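Local atomic coordinates of methyltransferase small domain-containing protein (PDB entry 1NE2), a protein that is of unknown function but has the fold of S-adenosylmethionine-dependent methyltransferases and is probably a transferase. Residues D9-L14 with D33-A38; Y39-I44 with C67-L72; R53-A58 with T113-P118; E75-F80 with G95-M100; Y143-A148 with A190-V195. All coordinates share one frame; numbering follows the deposited sequence.

Interaction 1: residues D9-L14 with D33-A38; sequences DLEIRL and DASTAA
Glu-11 meets the first turn of helix 34-46 at Ala-34, Ser-35 and Ala-38, with its carbons as well as its carboxylate. Its CG stands anti to the backbone N (chi1 -164°), which brings that carbon to 3.7 Å from Ala-34 O. Glu-11 CB rests 4.0 Å from Ala-38 CB. Beyond CG the chain runs extended, and Glu-11 CD arrives 3.6 Å from Ser-35 CA. The charge is answered within its own helix: OE1 forms a salt bridge with Lys-7 NZ, and the same ammonium is hydrogen-bonded to Ser-35 OG, so one lysine ties both helices together. An alanine here would keep the CB contact with Ala-38 but would probably leave Lys-7 without its carboxylate mate and open a gap beside Ser-35. Leucines serve the buried side. Leu-14 CD1, extended anti to its CA (chi2 -179°), packs 4.1 Å from Ala-37 CB, while Leu-10 CD2 comes to 4.0 Å from Ala-38 CA. Alanines suit the receiving helix because their short side chains let these branches reach its backbone, with the local axes 8.8 Å apart. At the start of that helix Asp-33 is the N-cap. Its OD1 accepts from Thr-36 N at 2.9 Å, met from above the carboxylate plane, and OD2 takes Thr-36 OG1. Leu-10 also reaches Leu-71 and Leu-72, which places the N-terminal helix 6-14 against the helical layer that flanks the sheet of a Rossmann-like class I methyltransferase fold.

Interaction 2: residues Y39-I44 with C67-L72; sequences YFLIEI and CGSYLL
Leu-41 and Ser-69 bring helices 34-46 and 64-71 nearest within these ranges, their CA atoms 6.9 Å apart, whereas the CA atoms of Ile-42 and Leu-72 are separated by 8.2 Å. The closer approach depends on Gly-68. Leu-41 CD1 presses onto its bare backbone, 3.5 Å from Gly-68 CA, and a CB at that position would point at this methyl and clash with it. The other methyl of the leucine, Leu-41 CD2, lies 3.8 Å from Ser-69 OG. That hydroxyl can sit in an apolar setting because it is hydrogen-bonded to Leu-65 O, one turn earlier in its own helix. Both helices belong to the layer over one face of the Rossmann-like sheet, and Leu-41 and Ser-69 both touch Ile-115 on it. Helix 64-71 is the one that follows the first strand in class I methyltransferases, just after a glycine-rich turn that would probably receive the cofactor, as in relatives. Leu-72, immediately beyond the helix, closes the other end of the contact. Its CD1 packs 3.8 Å from Leu-41 CB, and its CD2 meets Ile-42 CD1 at 3.7 Å, the two side chains crossing at about a right angle. Ile-42 reaches this place because chi2 (-54°) folds CD1 back instead of leaving it extended. Leucine and isoleucine suit the site, since Leu-10 of helix 6-14 packs on both Ile-42 and Leu-72. On another side of helix 64-71, Cys-67 forms a disulfide with Cys-94.

Interaction 3: residues R53-A58 with T113-P118; sequences RSVIDA and TWIMNP
Ile-56 and Trp-114 are paired in the parallel strands 54-58 and 113-116, and their side chains lie side by side, pointing the same way. The tryptophan can be followed outward. Its CB is 4.1 Å from Ile-56 CG2, and CG is set anti to the backbone N (chi1 171°). From there the six-membered ring reaches from Ile-56 to Ala-58: CE3 meets Ile-56 CG2 at 3.6 Å, CE2 lies 3.7 Å from Ala-58 CB, and CZ2 comes still nearer, 3.4 Å from that same methyl. CH2, at the tip, is 3.9 Å from Ala-58 CB. Alanine's single methyl suits so close an indole, which also touches Lys-134 and Ala-135 of helix 126-138. An alanine in place of Trp-114 would probably open a gap beside Ile-56 CG2 and Ala-58 CB and leave helix 126-138 without this filling against the sheet. On the other face Val-55 CG1 packs 3.8 Å from Ile-115 CD1. Asp-57 is on that face as well, its OD2 hydrogen-bonded to Thr-60 OG1. Four nearly straight backbone bonds join the strands, from Thr-113 N to Ser-54 O at one end to Ala-58 N to Ile-115 O (2.8 Å) at the other. Asn-117 and Pro-118 begin a sequence matching the (D/N)PP(Y/F) signature of many methyltransferases that act on amino groups, consistent with such a role. The chemistry implies a firmly hydrogen-bonded sheet centre with Asp-57 and Asn-117 near the C-terminal ends of its strands, where class I methyltransferases generally place cofactor and substrate, so a site here is probable.

Interaction 4: residues E75-F80 with G95-M100; sequences ESVTAF and GGVNFM
Ala-79 and Phe-99 lie in the close-packed part of this parallel pair. Ala-79 CB sits 3.6 Å from Phe-99 CD1, a single methyl fitting beside the ring. Val-97 CG1 lies over the centre of the same ring, 3.5 Å above its plane, and also meets Val-77 CG1 at 3.9 Å. Ala-66 of helix 64-71 also touches Val-77, Ala-79 and Phe-99. Backbone bonds from Asn-98 N to Val-77 O, Ala-79 N to Asn-98 O and Met-100 N to Ala-79 O close the strands together. On the opposite face the packing is equally close: Met-100, a selenomethionine, bends at chi3, and its CE presses 3.5 Å from Thr-78 CG2, tighter than usual. Beside it Asn-98 ND2 donates to Thr-78 OG1 at 3.1 Å, in the plane of the amide. The strands part toward Gly-96, where a water bridges the widening, accepting from Val-77 N and donating to Gly-96 O at 2.9 Å. Within the beta-alpha-beta unit of strand 76-81, helix 84-93 and strand 98-101, apolar side chains thus face the helices, while the Asn-98 amide on edge strand 98-101 binds both Thr-78 OG1 and Glu-75 O of the second subunit; Glu-75 O in turn accepts from Asn-98 ND2 of the second subunit, so the polar face helps join the two.

Interaction 5: residues Y143-A148 with A190-V195; sequences YSIGNA and AVIFGV
Strand 187-197, the antiparallel strand of this class I methyltransferase-like sheet, pairs with strand 142-147, Ser-144 facing Phe-193 and Gly-146 facing Val-191. Each of these is a hydrogen-bonded pair. Ser-144 N donates to Phe-193 O, and Phe-193 N returns a nearly straight bond to Ser-144 O at 2.8 Å. Gly-146 N and Val-191 O make the next bond, answered by Val-191 N to Gly-146 O. The backbone of Gly-146 is almost fully stretched, with phi -174°, a shape glycine adopts readily. Between these pairs, on the face toward helix 34-46, Ile-145 and Ile-192 lie side by side, CD1 of Ile-145 3.8 Å from CG1 of Ile-192. In the 3-2-1-4-5-7-6 order of the sheet, strand 187-197 is the seventh, antiparallel to the other six and inserted between the fifth and sixth, which is the hallmark of this fold. Further along, Tyr-143 CD1 passes 3.7 Å from Gly-194 CA; a CB on that glycine would be tight against the ring. The phenol continues to Asp-47, to which its OH is hydrogen-bonded. The other face belongs to helix 151-161, where Phe-193 meets Phe-158 edge-to-face. A water on that side is hydrogen-bonded to Ser-144 OG at 2.9 Å and donates to Val-191 O, lying in the plane of the Phe-193 ring at its edge. Val-191 CG1 packs 3.8 Å from Asn-147 O.

Interactions 3, 4 and 5 are three cuts through one sheet. Interaction 4 is nested in the loop closed by interaction 3 and joined to it by probable backbone hydrogen bonds, as between Val-55 and Thr-78; interaction 5 is joined to interaction 3 in the same way between Trp-114 and Tyr-143. The centres of 4 and 5 lie about 22 Å apart. Interactions 1 and 2 belong to the helical layer on one face of the sheet and share helix 34-46, with Leu-14 CD2 packing 3.8 Å from Gly-68 CA. Interaction 2 lies about 10 Å from interaction 3 between centres. By family resemblance a cofactor would probably sit near Asp-57 and Asn-117 of interaction 3. Interactions 3 and 4 also face the second subunit.

Interaction 1: residues D9-L14 with D33-A38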
# COMPACT_ATOMS: atom_id res chain seq x y z
N ASP B 9 12.38 22.12 0.49
CA ASP B 9 11.01 22.22 0.98
C ASP B 9 10.60 20.95 1.72
O ASP B 9 9.87 21.01 2.71
CB ASP B 9 10.04 22.49 -0.18
CG ASP B 9 10.29 23.83 -0.86
OD1 ASP B 9 10.83 24.74 -0.20
OD2 ASP B 9 9.94 23.98 -2.05
N LEU B 10 11.05 19.80 1.23
CA LEU B 10 10.74 18.53 1.88
C LEU B 10 11.54 18.44 3.17
O LEU B 10 11.01 18.07 4.22
CB LEU B 10 11.13 17.35 0.97
CG LEU B 10 10.98 15.95 1.59
CD1 LEU B 10 9.53 15.67 1.94
CD2 LEU B 10 11.50 14.91 0.60
N GLU B 11 12.82 18.79 3.09
CA GLU B 11 13.69 18.74 4.25
C GLU B 11 13.12 19.48 5.46
O GLU B 11 13.16 18.96 6.57
CB GLU B 11 15.07 19.31 3.90
CG GLU B 11 16.14 18.93 4.93
CD GLU B 11 17.49 19.57 4.65
OE1 GLU B 11 17.88 19.68 3.47
OE2 GLU B 11 18.17 19.95 5.63
N ILE B 12 12.58 20.68 5.25
CA ILE B 12 12.03 21.43 6.38
C ILE B 12 10.80 20.76 6.97
O ILE B 12 10.52 20.92 8.15
CB ILE B 12 11.72 22.90 6.01
CG1 ILE B 12 10.78 22.97 4.81
CG2 ILE B 12 13.01 23.64 5.73
CD1 ILE B 12 10.39 24.38 4.43
N ARG B 13 10.07 20.00 6.16
CA ARG B 13 8.90 19.31 6.69
C ARG B 13 9.38 18.10 7.50
O ARG B 13 8.78 17.75 8.52
CB ARG B 13 7.97 18.86 5.55
CG ARG B 13 7.25 20.02 4.85
CD ARG B 13 6.31 20.75 5.82
NE ARG B 13 5.15 19.95 6.19
CZ ARG B 13 4.04 19.85 5.47
NH1 ARG B 13 3.92 20.51 4.32
NH2 ARG B 13 3.04 19.09 5.89
N LEU B 14 10.47 17.48 7.06
CA LEU B 14 11.01 16.34 7.79
C LEU B 14 11.64 16.78 9.12
O LEU B 14 11.62 16.04 10.10
CB LEU B 14 12.06 15.61 6.94
CG LEU B 14 11.57 14.92 5.67
CD1 LEU B 14 12.74 14.22 4.96
CD2 LEU B 14 10.49 13.91 6.03
N ASP B 33 19.78 11.50 8.72
CA ASP B 33 19.38 12.87 9.03
C ASP B 33 18.40 13.38 7.97
O ASP B 33 18.26 12.79 6.90
CB ASP B 33 20.62 13.76 9.08
CG ASP B 33 21.32 13.87 7.74
OD1 ASP B 33 20.91 14.71 6.92
OD2 ASP B 33 22.27 13.09 7.50
N ALA B 34 17.72 14.49 8.27
CA ALA B 34 16.73 15.04 7.36
C ALA B 34 17.25 15.40 5.98
O ALA B 34 16.54 15.22 4.99
CB ALA B 34 16.04 16.26 8.00
N SER B 35 18.48 15.91 5.89
CA SER B 35 19.07 16.29 4.60
C SER B 35 19.29 15.06 3.72
O SER B 35 18.87 15.03 2.56
CB SER B 35 20.40 17.01 4.83
OG SER B 35 21.00 17.37 3.59
N THR B 36 19.96 14.06 4.28
CA THR B 36 20.23 12.83 3.55
C THR B 36 18.93 12.13 3.17
O THR B 36 18.80 11.62 2.05
CB THR B 36 21.10 11.88 4.40
OG1 THR B 36 22.35 12.52 4.69
CG2 THR B 36 21.37 10.58 3.65
N ALA B 37 17.97 12.11 4.09
CA ALA B 37 16.68 11.47 3.83
C ALA B 37 15.97 12.17 2.68
O ALA B 37 15.42 11.52 1.79
CB ALA B 37 15.82 11.51 5.08
N ALA B 38 15.97 13.50 2.71
CA ALA B 38 15.32 14.28 1.65
C ALA B 38 16.01 14.02 0.30
O ALA B 38 15.34 13.84 -0.71
CB ALA B 38 15.36 15.77 1.99

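Interaction 2: residues Y39-I44 with C67-L72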
# COMPACT_ATOMS: atom_id res chain seq x y z
N TYR B 39 17.34 14.00 0.30
CA TYR B 39 18.09 13.76 -0.94
C TYR B 39 17.70 12.42 -1.55
O TYR B 39 17.38 12.32 -2.75
CB TYR B 39 19.59 13.76 -0.67
CG TYR B 39 20.43 13.46 -1.90
CD1 TYR B 39 20.67 14.44 -2.86
CD2 TYR B 39 20.96 12.19 -2.11
CE1 TYR B 39 21.42 14.17 -4.00
CE2 TYR B 39 21.72 11.91 -3.25
CZ TYR B 39 21.94 12.90 -4.19
OH TYR B 39 22.68 12.64 -5.32
N PHE B 40 17.75 11.38 -0.72
CA PHE B 40 17.44 10.02 -1.12
C PHE B 40 16.02 9.92 -1.68
O PHE B 40 15.82 9.38 -2.78
CB PHE B 40 17.61 9.11 0.11
CG PHE B 40 17.23 7.67 -0.11
CD1 PHE B 40 17.81 6.91 -1.12
CD2 PHE B 40 16.35 7.05 0.78
CE1 PHE B 40 17.52 5.54 -1.24
CE2 PHE B 40 16.05 5.69 0.67
CZ PHE B 40 16.65 4.93 -0.35
N LEU B 41 15.05 10.46 -0.95
CA LEU B 41 13.64 10.41 -1.38
C LEU B 41 13.37 11.19 -2.67
O LEU B 41 12.59 10.74 -3.51
CB LEU B 41 12.72 10.92 -0.27
CG LEU B 41 12.63 10.03 0.98
CD1 LEU B 41 11.75 10.72 2.02
CD2 LEU B 41 12.06 8.66 0.62
N ILE B 42 14.01 12.34 -2.84
CA ILE B 42 13.79 13.11 -4.06
C ILE B 42 14.30 12.33 -5.28
O ILE B 42 13.72 12.40 -6.36
CB ILE B 42 14.46 14.51 -3.99
CG1 ILE B 42 13.76 15.36 -2.92
CG2 ILE B 42 14.40 15.19 -5.35
CD1 ILE B 42 12.26 15.46 -3.10
N GLU B 43 15.39 11.57 -5.11
CA GLU B 43 15.89 10.77 -6.22
C GLU B 43 14.81 9.77 -6.64
O GLU B 43 14.52 9.60 -7.82
CB GLU B 43 17.14 9.99 -5.82
CG GLU B 43 18.40 10.82 -5.65
CD GLU B 43 19.64 9.96 -5.55
OE1 GLU B 43 19.56 8.87 -4.94
OE2 GLU B 43 20.70 10.37 -6.08
N ILE B 44 14.21 9.10 -5.65
CA ILE B 44 13.17 8.12 -5.94
C ILE B 44 11.97 8.82 -6.61
O ILE B 44 11.35 8.27 -7.52
CB ILE B 44 12.70 7.41 -4.65
CG1 ILE B 44 13.91 6.78 -3.94
CG2 ILE B 44 11.66 6.34 -4.99
CD1 ILE B 44 13.58 6.05 -2.63
N CYS B 67 7.20 9.00 6.21
CA CYS B 67 6.55 10.31 6.26
C CYS B 67 6.95 11.11 5.03
O CYS B 67 6.12 11.81 4.44
CB CYS B 67 6.98 11.08 7.52
SG CYS B 67 6.44 10.38 9.12
N GLY B 68 8.23 11.03 4.67
CA GLY B 68 8.71 11.76 3.51
C GLY B 68 8.03 11.32 2.23
O GLY B 68 7.72 12.14 1.35
N SER B 69 7.82 10.01 2.09
CA SER B 69 7.16 9.48 0.90
C SER B 69 5.74 10.01 0.84
O SER B 69 5.25 10.35 -0.22
CB SER B 69 7.14 7.95 0.93
OG SER B 69 8.45 7.42 0.87
N TYR B 70 5.10 10.07 2.00
CA TYR B 70 3.73 10.57 2.10
C TYR B 70 3.71 12.05 1.73
O TYR B 70 2.83 12.51 0.98
CB TYR B 70 3.22 10.38 3.53
CG TYR B 70 1.80 10.84 3.75
CD1 TYR B 70 0.72 10.11 3.25
CD2 TYR B 70 1.53 11.99 4.49
CE1 TYR B 70 -0.60 10.53 3.48
CE2 TYR B 70 0.23 12.41 4.72
CZ TYR B 70 -0.83 11.68 4.22
OH TYR B 70 -2.12 12.09 4.49
N LEU B 71 4.67 12.80 2.25
CA LEU B 71 4.76 14.23 1.96
C LEU B 71 5.03 14.49 0.48
O LEU B 71 4.66 15.55 -0.04
CB LEU B 71 5.85 14.87 2.82
CG LEU B 71 5.52 14.85 4.32
CD1 LEU B 71 6.77 15.15 5.14
CD2 LEU B 71 4.43 15.87 4.60
N LEU B 72 5.66 13.54 -0.20
CA LEU B 72 5.96 13.70 -1.63
C LEU B 72 4.80 13.28 -2.53
O LEU B 72 4.93 13.25 -3.76
CB LEU B 72 7.23 12.92 -2.00
CG LEU B 72 8.53 13.60 -1.57
CD1 LEU B 72 9.71 12.68 -1.83
CD2 LEU B 72 8.70 14.90 -2.35

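Interaction 3: residues R53-A58 with T113-P118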
# COMPACT_ATOMS: atom_id res chain seq x y z
N ARG B 53 2.23 6.44 -6.30
CA ARG B 53 2.60 5.04 -6.15
C ARG B 53 2.26 4.48 -4.79
O ARG B 53 2.05 5.22 -3.83
CB ARG B 53 4.11 4.87 -6.36
CG ARG B 53 4.66 5.46 -7.64
CD ARG B 53 4.07 4.79 -8.88
NE ARG B 53 4.79 5.22 -10.07
CZ ARG B 53 4.42 4.97 -11.33
NH1 ARG B 53 3.31 4.27 -11.57
NH2 ARG B 53 5.13 5.43 -12.34
N SER B 54 2.18 3.15 -4.71
CA SER B 54 1.95 2.51 -3.42
C SER B 54 3.38 2.23 -2.94
O SER B 54 4.19 1.64 -3.67
CB SER B 54 1.14 1.22 -3.58
OG SER B 54 1.73 0.34 -4.52
N VAL B 55 3.70 2.67 -1.73
CA VAL B 55 5.05 2.54 -1.19
C VAL B 55 5.09 1.83 0.15
O VAL B 55 4.20 2.01 0.98
CB VAL B 55 5.67 3.95 -0.98
CG1 VAL B 55 7.05 3.84 -0.34
CG2 VAL B 55 5.74 4.69 -2.30
N ILE B 56 6.12 1.02 0.35
CA ILE B 56 6.29 0.35 1.63
C ILE B 56 7.71 0.65 2.11
O ILE B 56 8.69 0.47 1.38
CB ILE B 56 6.06 -1.19 1.56
CG1 ILE B 56 6.21 -1.77 2.98
CG2 ILE B 56 7.01 -1.85 0.56
CD1 ILE B 56 5.64 -3.18 3.14
N ASP B 57 7.80 1.14 3.34
CA ASP B 57 9.07 1.48 3.96
C ASP B 57 9.38 0.41 5.02
O ASP B 57 8.67 0.30 6.02
CB ASP B 57 8.98 2.86 4.61
CG ASP B 57 10.28 3.30 5.24
OD1 ASP B 57 11.34 2.89 4.73
OD2 ASP B 57 10.25 4.06 6.23
N ALA B 58 10.42 -0.38 4.78
CA ALA B 58 10.81 -1.46 5.68
C ALA B 58 11.81 -1.01 6.74
O ALA B 58 12.80 -0.36 6.42
CB ALA B 58 11.41 -2.61 4.86
N THR B 113 6.78 0.39 -4.84
CA THR B 113 8.12 0.71 -4.37
C THR B 113 8.45 0.27 -2.96
O THR B 113 7.66 0.47 -2.04
CB THR B 113 8.30 2.24 -4.46
OG1 THR B 113 7.95 2.67 -5.79
CG2 THR B 113 9.74 2.64 -4.15
N TRP B 114 9.62 -0.34 -2.80
CA TRP B 114 10.11 -0.80 -1.50
C TRP B 114 11.32 0.04 -1.11
O TRP B 114 12.28 0.18 -1.90
CB TRP B 114 10.52 -2.28 -1.57
CG TRP B 114 11.24 -2.85 -0.36
CD1 TRP B 114 12.52 -2.60 0.03
CD2 TRP B 114 10.72 -3.83 0.55
NE1 TRP B 114 12.85 -3.36 1.13
CE2 TRP B 114 11.76 -4.13 1.47
CE3 TRP B 114 9.49 -4.48 0.69
CZ2 TRP B 114 11.60 -5.06 2.50
CZ3 TRP B 114 9.33 -5.41 1.72
CH2 TRP B 114 10.39 -5.69 2.61
N ILE B 115 11.29 0.61 0.09
CA ILE B 115 12.39 1.42 0.59
C ILE B 115 12.91 0.84 1.90
O ILE B 115 12.13 0.43 2.76
CB ILE B 115 11.97 2.87 0.88
CG1 ILE B 115 11.43 3.52 -0.40
CG2 ILE B 115 13.16 3.65 1.41
CD1 ILE B 115 10.73 4.87 -0.15
N MSE B 116 14.23 0.81 2.06
CA MSE B 116 14.83 0.30 3.28
C MSE B 116 16.13 1.04 3.59
O MSE B 116 16.76 1.63 2.71
CB MSE B 116 15.10 -1.20 3.15
CG MSE B 116 16.13 -1.56 2.10
SE MSE B 116 16.26 -3.48 1.85
CE MSE B 116 17.24 -3.96 3.44
N ASN B 117 16.53 1.01 4.86
CA ASN B 117 17.75 1.66 5.32
C ASN B 117 18.49 0.67 6.21
O ASN B 117 18.45 0.77 7.44
CB ASN B 117 17.39 2.94 6.09
CG ASN B 117 18.61 3.62 6.69
OD1 ASN B 117 19.62 3.82 6.02
ND2 ASN B 117 18.51 3.98 7.96
N PRO B 118 19.18 -0.31 5.59
CA PRO B 118 19.97 -1.40 6.16
C PRO B 118 21.10 -1.00 7.10
O PRO B 118 22.02 -0.27 6.71
CB PRO B 118 20.52 -2.12 4.93
CG PRO B 118 19.50 -1.84 3.89
CD PRO B 118 19.19 -0.40 4.12
O HOH W 1 15.29 -0.64 6.85

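Interaction 4: residues E75-F80 with G95-M100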
# COMPACT_ATOMS: atom_id res chain seq x y z
N GLU B 75 0.64 7.62 -3.33
CA GLU B 75 -0.78 7.32 -3.30
C GLU B 75 -1.13 6.61 -1.99
O GLU B 75 -2.18 6.85 -1.40
CB GLU B 75 -1.15 6.45 -4.50
CG GLU B 75 -2.63 6.15 -4.61
CD GLU B 75 -2.95 5.56 -5.96
OE1 GLU B 75 -2.99 6.32 -6.94
OE2 GLU B 75 -3.14 4.33 -6.03
N SER B 76 -0.25 5.73 -1.55
CA SER B 76 -0.44 5.02 -0.29
C SER B 76 0.93 4.69 0.27
O SER B 76 1.86 4.41 -0.49
CB SER B 76 -1.26 3.73 -0.51
OG SER B 76 -0.70 2.93 -1.53
N VAL B 77 1.06 4.77 1.59
CA VAL B 77 2.34 4.47 2.22
C VAL B 77 2.11 3.52 3.38
O VAL B 77 1.26 3.75 4.24
CB VAL B 77 3.04 5.74 2.76
CG1 VAL B 77 4.41 5.36 3.32
CG2 VAL B 77 3.20 6.78 1.64
N THR B 78 2.88 2.44 3.39
CA THR B 78 2.79 1.46 4.46
C THR B 78 4.21 1.38 5.01
O THR B 78 5.18 1.50 4.27
CB THR B 78 2.31 0.10 3.90
OG1 THR B 78 0.93 0.23 3.52
CG2 THR B 78 2.46 -1.01 4.93
N ALA B 79 4.35 1.21 6.32
CA ALA B 79 5.68 1.16 6.91
C ALA B 79 5.65 0.26 8.13
O ALA B 79 4.68 0.27 8.88
CB ALA B 79 6.12 2.57 7.31
N PHE B 80 6.72 -0.50 8.34
CA PHE B 80 6.77 -1.41 9.47
C PHE B 80 8.12 -1.45 10.16
O PHE B 80 9.15 -1.09 9.59
CB PHE B 80 6.40 -2.82 9.00
CG PHE B 80 7.43 -3.45 8.09
CD1 PHE B 80 8.47 -4.22 8.63
CD2 PHE B 80 7.36 -3.30 6.71
CE1 PHE B 80 9.41 -4.82 7.79
CE2 PHE B 80 8.29 -3.89 5.87
CZ PHE B 80 9.32 -4.66 6.41
N GLY B 95 0.37 10.63 10.77
CA GLY B 95 -0.79 9.75 10.84
C GLY B 95 -1.36 9.24 9.53
O GLY B 95 -2.07 8.24 9.51
N GLY B 96 -1.05 9.92 8.43
CA GLY B 96 -1.56 9.51 7.13
C GLY B 96 -0.93 8.23 6.62
O GLY B 96 -1.41 7.62 5.65
N VAL B 97 0.15 7.81 7.26
CA VAL B 97 0.86 6.60 6.86
C VAL B 97 0.35 5.37 7.60
O VAL B 97 0.01 5.44 8.79
CB VAL B 97 2.37 6.73 7.14
CG1 VAL B 97 3.05 5.37 7.00
CG2 VAL B 97 2.99 7.74 6.18
N ASN B 98 0.30 4.25 6.90
CA ASN B 98 -0.14 2.99 7.47
C ASN B 98 1.03 2.33 8.19
O ASN B 98 1.76 1.52 7.61
CB ASN B 98 -0.69 2.09 6.35
CG ASN B 98 -1.05 0.70 6.83
OD1 ASN B 98 -1.51 0.51 7.97
ND2 ASN B 98 -0.86 -0.30 5.97
N PHE B 99 1.23 2.69 9.46
CA PHE B 99 2.31 2.13 10.27
C PHE B 99 1.87 0.86 10.98
O PHE B 99 0.72 0.75 11.42
CB PHE B 99 2.78 3.14 11.32
CG PHE B 99 3.63 4.25 10.78
CD1 PHE B 99 4.93 3.99 10.34
CD2 PHE B 99 3.15 5.55 10.72
CE1 PHE B 99 5.73 5.02 9.87
CE2 PHE B 99 3.94 6.58 10.24
CZ PHE B 99 5.24 6.32 9.81
N MSE B 100 2.78 -0.09 11.12
CA MSE B 100 2.47 -1.35 11.78
C MSE B 100 3.72 -1.97 12.39
O MSE B 100 4.83 -1.76 11.91
CB MSE B 100 1.87 -2.33 10.78
CG MSE B 100 2.75 -2.54 9.56
SE MSE B 100 1.96 -3.69 8.25
CE MSE B 100 0.67 -2.46 7.53
O HOH W 2 -0.92 6.44 3.08

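Interaction 5: residues Y143-A148 with A190-V195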
# COMPACT_ATOMS: atom_id res chain seq x y z
N TYR B 143 14.70 0.19 -3.33
CA TYR B 143 15.73 1.16 -2.97
C TYR B 143 16.29 0.89 -1.58
O TYR B 143 15.55 0.50 -0.68
CB TYR B 143 15.15 2.57 -2.99
CG TYR B 143 14.72 3.06 -4.35
CD1 TYR B 143 15.62 3.74 -5.18
CD2 TYR B 143 13.42 2.84 -4.82
CE1 TYR B 143 15.23 4.21 -6.44
CE2 TYR B 143 13.02 3.30 -6.08
CZ TYR B 143 13.93 3.99 -6.88
OH TYR B 143 13.53 4.49 -8.10
N SER B 144 17.59 1.13 -1.41
CA SER B 144 18.25 0.91 -0.13
C SER B 144 19.34 1.94 0.08
O SER B 144 20.04 2.32 -0.86
CB SER B 144 18.88 -0.48 -0.08
OG SER B 144 19.60 -0.68 1.14
N ILE B 145 19.47 2.41 1.32
CA ILE B 145 20.52 3.36 1.65
C ILE B 145 21.12 2.82 2.93
O ILE B 145 20.40 2.51 3.89
CB ILE B 145 19.99 4.81 1.84
CG1 ILE B 145 21.18 5.74 2.13
CG2 ILE B 145 18.97 4.88 2.97
CD1 ILE B 145 20.87 7.22 2.00
N GLY B 146 22.44 2.66 2.94
CA GLY B 146 23.09 2.13 4.12
C GLY B 146 24.60 2.12 4.04
O GLY B 146 25.19 2.73 3.15
N ASN B 147 25.22 1.43 4.98
CA ASN B 147 26.67 1.30 5.07
C ASN B 147 27.26 0.77 3.77
O ASN B 147 26.76 -0.19 3.19
CB ASN B 147 27.01 0.36 6.23
CG ASN B 147 28.50 0.25 6.49
OD1 ASN B 147 28.92 -0.47 7.39
ND2 ASN B 147 29.30 0.97 5.72
N ALA B 148 28.33 1.41 3.31
CA ALA B 148 28.99 1.02 2.07
C ALA B 148 29.76 -0.30 2.21
O ALA B 148 30.22 -0.85 1.21
CB ALA B 148 29.93 2.12 1.60
N ALA B 190 28.59 5.75 2.51
CA ALA B 190 27.31 5.05 2.52
C ALA B 190 27.02 4.78 1.05
O ALA B 190 27.69 5.32 0.17
CB ALA B 190 26.22 5.93 3.13
N VAL B 191 26.03 3.94 0.78
CA VAL B 191 25.69 3.63 -0.59
C VAL B 191 24.18 3.60 -0.81
O VAL B 191 23.43 3.10 0.03
CB VAL B 191 26.29 2.26 -1.02
CG1 VAL B 191 25.68 1.13 -0.20
CG2 VAL B 191 26.04 2.03 -2.51
N ILE B 192 23.76 4.16 -1.94
CA ILE B 192 22.36 4.19 -2.33
C ILE B 192 22.18 3.25 -3.52
O ILE B 192 22.89 3.37 -4.52
CB ILE B 192 21.93 5.61 -2.77
CG1 ILE B 192 21.86 6.54 -1.56
CG2 ILE B 192 20.56 5.54 -3.47
CD1 ILE B 192 21.56 7.99 -1.93
N PHE B 193 21.24 2.32 -3.39
CA PHE B 193 20.93 1.37 -4.44
C PHE B 193 19.52 1.60 -4.95
O PHE B 193 18.62 1.88 -4.16
CB PHE B 193 21.01 -0.07 -3.92
CG PHE B 193 22.39 -0.65 -3.94
CD1 PHE B 193 23.01 -0.95 -5.15
CD2 PHE B 193 23.09 -0.88 -2.76
CE1 PHE B 193 24.31 -1.47 -5.18
CE2 PHE B 193 24.39 -1.40 -2.78
CZ PHE B 193 24.99 -1.70 -3.99
N GLY B 194 19.35 1.51 -6.27
CA GLY B 194 18.06 1.64 -6.91
C GLY B 194 18.02 0.43 -7.83
O GLY B 194 18.92 0.28 -8.67
N VAL B 195 17.01 -0.42 -7.68
CA VAL B 195 16.92 -1.65 -8.48
C VAL B 195 15.53 -1.90 -9.07
O VAL B 195 14.52 -1.65 -8.41
CB VAL B 195 17.28 -2.89 -7.62
CG1 VAL B 195 17.54 -4.09 -8.52
CG2 VAL B 195 18.49 -2.60 -6.74
O HOH W 3 22.24 0.32 0.67